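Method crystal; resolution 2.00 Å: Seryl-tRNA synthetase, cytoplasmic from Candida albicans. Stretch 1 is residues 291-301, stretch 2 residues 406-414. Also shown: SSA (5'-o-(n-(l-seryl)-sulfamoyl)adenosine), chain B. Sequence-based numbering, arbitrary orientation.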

ATOM      1  N   GLY A 291      -5.350  19.332   2.043  1.00 33.34           N
ATOM      2  CA  GLY A 291      -5.744  18.498   3.162  1.00 22.74           C
ATOM      3  C   GLY A 291      -5.748  17.024   2.814  1.00 16.18           C
ATOM      4  O   GLY A 291      -5.348  16.632   1.707  1.00 20.44           O
ATOM      5  N   ILE A 292      -6.212  16.198   3.752  1.00 17.10           N
ATOM      6  CA  ILE A 292      -6.229  14.746   3.556  1.00 14.97           C
ATOM      7  C   ILE A 292      -7.675  14.261   3.460  1.00 20.15           C
ATOM      8  O   ILE A 292      -7.998  13.127   3.833  1.00 18.80           O
ATOM      9  CB  ILE A 292      -5.494  14.004   4.698  1.00 16.70           C
ATOM     10  CG1 ILE A 292      -6.058  14.415   6.062  1.00 14.04           C
ATOM     11  CG2 ILE A 292      -4.002  14.290   4.633  1.00 22.13           C
ATOM     12  CD1 ILE A 292      -5.463  13.631   7.223  1.00 14.00           C
ATOM     13  N   PHE A 293      -8.542  15.137   2.960  1.00 16.64           N
ATOM     14  CA  PHE A 293      -9.955  14.819   2.817  1.00 14.84           C
ATOM     15  C   PHE A 293     -10.171  13.939   1.608  1.00 16.33           C
ATOM     16  O   PHE A 293     -10.916  12.970   1.667  1.00 15.05           O
ATOM     17  CB  PHE A 293     -10.800  16.103   2.688  1.00 19.08           C
ATOM     18  CG  PHE A 293     -12.275  15.836   2.485  1.00 20.52           C
ATOM     19  CD1 PHE A 293     -13.137  15.772   3.570  1.00 19.74           C
ATOM     20  CD2 PHE A 293     -12.786  15.624   1.216  1.00 20.75           C
ATOM     21  CE1 PHE A 293     -14.492  15.521   3.387  1.00 16.53           C
ATOM     22  CE2 PHE A 293     -14.135  15.366   1.027  1.00 21.43           C
ATOM     23  CZ  PHE A 293     -14.990  15.313   2.120  1.00 19.21           C
ATOM     24  N   ARG A 294      -9.531  14.293   0.501  1.00 15.48           N
ATOM     25  CA  ARG A 294      -9.628  13.506  -0.714  1.00 15.96           C
ATOM     26  C   ARG A 294      -8.227  13.274  -1.236  1.00 19.53           C
ATOM     27  O   ARG A 294      -7.607  14.194  -1.778  1.00 18.45           O
ATOM     28  CB  ARG A 294     -10.450  14.225  -1.796  1.00 15.94           C
ATOM     29  CG  ARG A 294     -10.552  13.392  -3.070  1.00 19.60           C
ATOM     30  CD  ARG A 294     -11.362  14.077  -4.179  1.00 29.77           C
ATOM     31  NE  ARG A 294     -12.743  14.276  -3.778  1.00 41.04           N
ATOM     32  CZ  ARG A 294     -13.665  13.316  -3.758  1.00 54.47           C
ATOM     33  NH1 ARG A 294     -13.350  12.078  -4.126  1.00 53.80           N
ATOM     34  NH2 ARG A 294     -14.905  13.598  -3.371  1.00 55.85           N
ATOM     35  N   VAL A 295      -7.728  12.052  -1.057  1.00 16.41           N
ATOM     36  CA  VAL A 295      -6.337  11.733  -1.379  1.00 13.44           C
ATOM     37  C   VAL A 295      -6.257  10.466  -2.212  1.00 14.81           C
ATOM     38  O   VAL A 295      -7.277   9.840  -2.479  1.00 17.87           O
ATOM     39  CB  VAL A 295      -5.501  11.563  -0.094  1.00 16.51           C
ATOM     40  CG1 VAL A 295      -5.266  12.927   0.580  1.00 17.29           C
ATOM     41  CG2 VAL A 295      -6.200  10.586   0.864  1.00 16.52           C
ATOM     42  N   HIS A 296      -5.048  10.090  -2.636  1.00 12.82           N
ATOM     43  CA  HIS A 296      -4.870   8.906  -3.486  1.00 11.65           C
ATOM     44  C   HIS A 296      -4.655   7.625  -2.672  1.00 15.59           C
ATOM     45  O   HIS A 296      -4.793   6.532  -3.202  1.00 18.78           O
ATOM     46  CB  HIS A 296      -3.686   9.087  -4.449  1.00 14.14           C
ATOM     47  CG  HIS A 296      -3.925  10.125  -5.504  1.00 17.40           C
ATOM     48  ND1 HIS A 296      -4.906   9.997  -6.467  1.00 20.61           N
ATOM     49  CD2 HIS A 296      -3.320  11.314  -5.738  1.00 21.71           C
ATOM     50  CE1 HIS A 296      -4.901  11.069  -7.244  1.00 22.48           C
ATOM     51  NE2 HIS A 296      -3.945  11.878  -6.826  1.00 24.81           N
ATOM     52  N   ALA A 297      -4.305   7.775  -1.397  1.00 12.73           N
ATOM     53  CA  ALA A 297      -4.025   6.638  -0.507  1.00 14.86           C
ATOM     54  C   ALA A 297      -4.572   6.981   0.863  1.00 12.29           C
ATOM     55  O   ALA A 297      -4.323   8.075   1.372  1.00 16.05           O
ATOM     56  CB  ALA A 297      -2.498   6.372  -0.417  1.00 16.50           C
ATOM     57  N   PHE A 298      -5.355   6.082   1.445  1.00 13.08           N
ATOM     58  CA  PHE A 298      -5.925   6.327   2.769  1.00 14.12           C
ATOM     59  C   PHE A 298      -6.229   5.001   3.440  1.00 14.66           C
ATOM     60  O   PHE A 298      -6.287   3.964   2.765  1.00 13.19           O
ATOM     61  CB  PHE A 298      -7.187   7.229   2.687  1.00 14.10           C
ATOM     62  CG  PHE A 298      -8.334   6.627   1.909  1.00 16.25           C
ATOM     63  CD1 PHE A 298      -9.322   5.896   2.550  1.00 14.43           C
ATOM     64  CD2 PHE A 298      -8.425   6.802   0.532  1.00 14.04           C
ATOM     65  CE1 PHE A 298     -10.391   5.348   1.828  1.00 17.75           C
ATOM     66  CE2 PHE A 298      -9.460   6.245  -0.197  1.00 17.51           C
ATOM     67  CZ  PHE A 298     -10.454   5.524   0.444  1.00 18.86           C
ATOM     68  N   GLU A 299      -6.376   5.019   4.762  1.00 14.90           N
ATOM     69  CA  GLU A 299      -6.772   3.808   5.492  1.00 13.66           C
ATOM     70  C   GLU A 299      -8.277   3.771   5.752  1.00 17.20           C
ATOM     71  O   GLU A 299      -8.914   4.813   5.880  1.00 13.13           O
ATOM     72  CB  GLU A 299      -6.009   3.691   6.818  1.00 10.12           C
ATOM     73  CG  GLU A 299      -4.512   3.311   6.629  1.00 14.36           C
ATOM     74  CD  GLU A 299      -3.722   4.419   5.954  1.00 21.32           C
ATOM     75  OE1 GLU A 299      -3.584   5.501   6.558  1.00 18.53           O
ATOM     76  OE2 GLU A 299      -3.238   4.210   4.822  1.00 19.21           O
ATOM     77  N   LYS A 300      -8.842   2.571   5.844  1.00 14.77           N
ATOM     78  CA  LYS A 300     -10.277   2.446   6.069  1.00 12.73           C
ATOM     79  C   LYS A 300     -10.588   1.172   6.839  1.00 13.83           C
ATOM     80  O   LYS A 300     -10.118   0.081   6.481  1.00 14.32           O
ATOM     81  CB  LYS A 300     -11.049   2.473   4.734  1.00  9.70           C
ATOM     82  CG  LYS A 300     -12.596   2.372   4.896  1.00  9.40           C
ATOM     83  CD  LYS A 300     -13.363   2.716   3.581  1.00  9.64           C
ATOM     84  CE  LYS A 300     -12.895   1.856   2.385  1.00 17.20           C
ATOM     85  NZ  LYS A 300     -12.871   0.396   2.699  1.00 14.75           N
ATOM     86  N   ILE A 301     -11.354   1.329   7.912  1.00 12.74           N
ATOM     87  CA  ILE A 301     -12.010   0.216   8.573  1.00 14.68           C
ATOM     88  C   ILE A 301     -13.382   0.018   7.923  1.00 20.35           C
ATOM     89  O   ILE A 301     -14.215   0.926   7.908  1.00 16.15           O
ATOM     90  CB  ILE A 301     -12.172   0.454  10.087  1.00 16.50           C
ATOM     91  CG1 ILE A 301     -10.802   0.740  10.729  1.00 18.18           C
ATOM     92  CG2 ILE A 301     -12.864  -0.750  10.739  1.00 13.51           C
ATOM     93  CD1 ILE A 301      -9.732  -0.298  10.379  1.00 16.09           C
ATOM     94  N   SER A 406     -14.958   3.606   9.284  1.00 16.93           N
ATOM     95  CA  SER A 406     -14.222   4.871   9.242  1.00 15.06           C
ATOM     96  C   SER A 406     -13.130   4.878   8.189  1.00 20.04           C
ATOM     97  O   SER A 406     -12.215   4.059   8.239  1.00 16.85           O
ATOM     98  CB  SER A 406     -13.609   5.210  10.604  1.00 17.26           C
ATOM     99  OG  SER A 406     -12.850   6.419  10.537  1.00 16.63           O
ATOM    100  N   ALA A 407     -13.253   5.784   7.221  1.00 19.23           N
ATOM    101  CA  ALA A 407     -12.132   6.145   6.368  1.00 18.75           C
ATOM    102  C   ALA A 407     -11.328   7.124   7.207  1.00 16.91           C
ATOM    103  O   ALA A 407     -11.784   8.231   7.487  1.00 16.54           O
ATOM    104  CB  ALA A 407     -12.623   6.798   5.097  1.00 15.35           C
ATOM    105  N   THR A 408     -10.149   6.711   7.660  1.00 14.93           N
ATOM    106  CA  THR A 408      -9.564   7.380   8.818  1.00 14.20           C
ATOM    107  C   THR A 408      -9.057   8.808   8.548  1.00 13.69           C
ATOM    108  O   THR A 408      -9.276   9.712   9.361  1.00 12.45           O
ATOM    109  CB  THR A 408      -8.459   6.511   9.488  1.00 16.62           C
ATOM    110  OG1 THR A 408      -7.418   6.259   8.542  1.00 14.68           O
ATOM    111  CG2 THR A 408      -9.046   5.148   9.935  1.00 16.00           C
ATOM    112  N   GLU A 409      -8.361   9.014   7.439  1.00 10.84           N
ATOM    113  CA  GLU A 409      -7.861  10.358   7.145  1.00 12.86           C
ATOM    114  C   GLU A 409      -9.042  11.344   7.006  1.00 10.98           C
ATOM    115  O   GLU A 409      -8.987  12.462   7.525  1.00 14.57           O
ATOM    116  CB  GLU A 409      -6.987  10.378   5.888  1.00 12.40           C
ATOM    117  CG  GLU A 409      -5.500   9.941   6.146  1.00 14.05           C
ATOM    118  CD  GLU A 409      -5.283   8.427   6.121  1.00 19.62           C
ATOM    119  OE1 GLU A 409      -6.252   7.677   5.912  1.00 16.54           O
ATOM    120  OE2 GLU A 409      -4.124   7.984   6.327  1.00 20.92           O
ATOM    121  N   ARG A 410     -10.103  10.935   6.314  1.00 15.44           N
ATOM    122  CA  ARG A 410     -11.259  11.833   6.162  1.00 14.97           C
ATOM    123  C   ARG A 410     -11.993  12.034   7.488  1.00 17.52           C
ATOM    124  O   ARG A 410     -12.465  13.135   7.800  1.00 18.14           O
ATOM    125  CB  ARG A 410     -12.227  11.372   5.063  1.00 15.92           C
ATOM    126  CG  ARG A 410     -13.345  12.404   4.822  1.00 18.56           C
ATOM    127  CD  ARG A 410     -14.273  12.030   3.661  1.00 16.97           C
ATOM    128  NE  ARG A 410     -13.556  12.072   2.392  1.00 16.09           N
ATOM    129  CZ  ARG A 410     -14.142  11.934   1.210  1.00 21.76           C
ATOM    130  NH1 ARG A 410     -15.464  11.773   1.141  1.00 16.09           N
ATOM    131  NH2 ARG A 410     -13.408  11.980   0.106  1.00 13.84           N
ATOM    132  N   THR A 411     -12.071  10.976   8.291  1.00 16.30           N
ATOM    133  CA  THR A 411     -12.634  11.105   9.626  1.00 15.82           C
ATOM    134  C   THR A 411     -11.806  12.065  10.484  1.00 12.67           C
ATOM    135  O   THR A 411     -12.352  12.824  11.262  1.00 12.04           O
ATOM    136  CB  THR A 411     -12.771   9.736  10.320  1.00 15.75           C
ATOM    137  OG1 THR A 411     -13.744   8.965   9.609  1.00 16.59           O
ATOM    138  CG2 THR A 411     -13.231   9.903  11.762  1.00 15.15           C
ATOM    139  N   ILE A 412     -10.485  12.026  10.345  1.00 15.26           N
ATOM    140  CA  ILE A 412      -9.643  12.996  11.031  1.00 16.36           C
ATOM    141  C   ILE A 412     -10.032  14.414  10.628  1.00 14.70           C
ATOM    142  O   ILE A 412     -10.144  15.302  11.481  1.00 17.00           O
ATOM    143  CB  ILE A 412      -8.147  12.774  10.757  1.00 14.36           C
ATOM    144  CG1 ILE A 412      -7.646  11.535  11.526  1.00 19.42           C
ATOM    145  CG2 ILE A 412      -7.350  14.040  11.156  1.00 12.60           C
ATOM    146  CD1 ILE A 412      -6.216  11.063  11.135  1.00 16.04           C
ATOM    147  N   CYS A 413     -10.262  14.633   9.337  1.00 12.80           N
ATOM    148  CA  CYS A 413     -10.673  15.972   8.889  1.00 14.94           C
ATOM    149  C   CYS A 413     -11.915  16.476   9.632  1.00 17.38           C
ATOM    150  O   CYS A 413     -11.988  17.636  10.030  1.00 12.58           O
ATOM    151  CB  CYS A 413     -10.931  15.984   7.383  1.00 14.14           C
ATOM    152  SG  CYS A 413      -9.447  15.647   6.409  1.00 16.82           S
ATOM    153  N   CYS A 414     -12.887  15.598   9.839  1.00 16.86           N
ATOM    154  CA  CYS A 414     -14.118  15.988  10.539  1.00 14.62           C
ATOM    155  C   CYS A 414     -13.855  16.302  12.016  1.00 17.11           C
ATOM    156  O   CYS A 414     -14.384  17.278  12.584  1.00 15.69           O
ATOM    157  CB  CYS A 414     -15.158  14.876  10.433  1.00 13.03           C
ATOM    158  SG  CYS A 414     -16.778  15.383  11.033  1.00 17.60           S
TER
HETATM  159  N10 SSA B 486     -16.487  -0.363   0.360  1.00 14.59           N
HETATM  160  CA  SSA B 486     -17.362   0.806   0.310  1.00 22.33           C
HETATM  161  CB  SSA B 486     -17.830   1.169   1.719  1.00 20.82           C
HETATM  162  OG  SSA B 486     -16.735   1.698   2.494  1.00 20.31           O
HETATM  163  C9  SSA B 486     -16.645   1.971  -0.311  1.00 23.30           C
HETATM  164  O9  SSA B 486     -15.456   1.912  -0.600  1.00 18.85           O
HETATM  165  N8  SSA B 486     -17.376   3.062  -0.517  1.00 16.25           N
HETATM  166  S1  SSA B 486     -16.736   4.486  -0.878  1.00 20.78           S
HETATM  167  O1S SSA B 486     -16.176   4.535  -2.199  1.00 18.88           O
HETATM  168  O2S SSA B 486     -17.748   5.480  -0.741  1.00 19.97           O
HETATM  169  O5' SSA B 486     -15.638   4.829   0.146  1.00 18.15           O
HETATM  170  C5' SSA B 486     -15.894   4.775   1.539  1.00 15.62           C
HETATM  171  C4' SSA B 486     -15.369   6.053   2.201  1.00 18.17           C
HETATM  172  O4' SSA B 486     -13.962   6.246   2.012  1.00 18.07           O
HETATM  173  C3' SSA B 486     -15.990   7.322   1.661  1.00 17.98           C
HETATM  174  O3' SSA B 486     -17.302   7.500   2.217  1.00 17.45           O
HETATM  175  C2' SSA B 486     -14.980   8.361   2.132  1.00 19.10           C
HETATM  176  O2' SSA B 486     -15.182   8.661   3.527  1.00 18.77           O
HETATM  177  C1' SSA B 486     -13.642   7.632   2.001  1.00 15.27           C
HETATM  178  N9  SSA B 486     -12.993   7.978   0.720  1.00 18.06           N
HETATM  179  C8  SSA B 486     -13.398   7.629  -0.512  1.00 17.51           C
HETATM  180  N7  SSA B 486     -12.540   8.156  -1.413  1.00 17.60           N
HETATM  181  C5  SSA B 486     -11.597   8.827  -0.726  1.00 20.02           C
HETATM  182  C6  SSA B 486     -10.478   9.543  -1.102  1.00 18.94           C
HETATM  183  N6  SSA B 486     -10.184   9.659  -2.416  1.00 15.67           N
HETATM  184  N1  SSA B 486      -9.702  10.112  -0.151  1.00 15.97           N
HETATM  185  C2  SSA B 486     -10.011   9.987   1.145  1.00 19.65           C
HETATM  186  N3  SSA B 486     -11.084   9.289   1.540  1.00 16.94           N
HETATM  187  C4  SSA B 486     -11.892   8.716   0.618  1.00 16.74           C

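Two segments of the Candida albicans seryl-tRNA synthetase chain, more than a hundred residues apart in sequence, meet beside the bound seryl-adenylate analogue SSA and bury 744 Å² between them. Strand 297-301 runs almost perpendicular to helix 408-414 (88° between their directions, axes 7.3 Å apart at closest approach), while the loop before the strand passes along the first turns of the helix.

Backbone pairing involves Glu299 to Ile301, where residues 406-407 form a short antiparallel ladder with the strand. Ile301 and Ser406 are the hydrogen-bonded pair: Ile301 N donates to Ser406 O (2.9 Å) and Ser406 N to Ile301 O (3.1 Å). Lys300 and Ala407 form the neighbouring non-hydrogen-bonded pair; because side chains alternate along a strand, theirs lie on one face of the sheet and those of Ile301 and Ser406 on the other. The close approach there brings Lys300 CA to 3.3 Å from Ser406 O and Ala407 CA to 3.5 Å from Glu299 O, both CA-H...O contacts. The register carries on into the helix, since Thr408 N donates to Glu299 O (2.9 Å). Ala407, at the N-cap position, accepts the first helical bond through its O from Thr411 N (2.9 Å); the same oxygen accepts from Thr411 OG1 (3.0 Å), which in turn receives a bond from Ser406 OG (2.9 Å).

Side chains of the helix also bond to the backbone of the first stretch. Glu409 points toward it and takes a hydrogen bond at OE1 from Glu299 N (2.9 Å, 165°). Its other oxygen, OE2, lies 2.6 Å from Glu299 OE1, a separation so short that one of the two acids probably holds a proton. Arg410 grips Phe293 O with two donors, NE at 2.9 Å and NH2 at 3.1 Å.

The same guanidinium lies flat on the Phe293 ring, with planes at 4° and Arg410 CZ 3.8 Å from the ring centroid, so the cation faces the pi cloud while its in-plane N-H groups stay free to bond. Arg410 CD adds a CH-pi contact 3.9 Å from that centroid. SSA C2' lies over the opposite face of the guanidinium, which is thus sandwiched between protein ring and ligand ribose. The charge of Arg294 comes close as well, its NH2 4.1 Å from Arg410 NH2.

Apolar contacts fill the space around the helix's inward side. Ile292 CG1 packs 3.6 Å from Cys413 SG, and its CD1 reaches Glu409 CB at 3.8 Å. Cys413 also meets Phe293, SG to CB at 4.0 Å. Nearer the ladder, Phe298 CE1 touches Ala407 CB at 4.2 Å.

Both stretches frame the ligand: Val295 N donates to SSA N1 and SSA N6 to Val295 O (2.9 Å each), the adenine lies over one face of the Phe298 ring, and Ala407 CB sits 3.4 Å from SSA C1'.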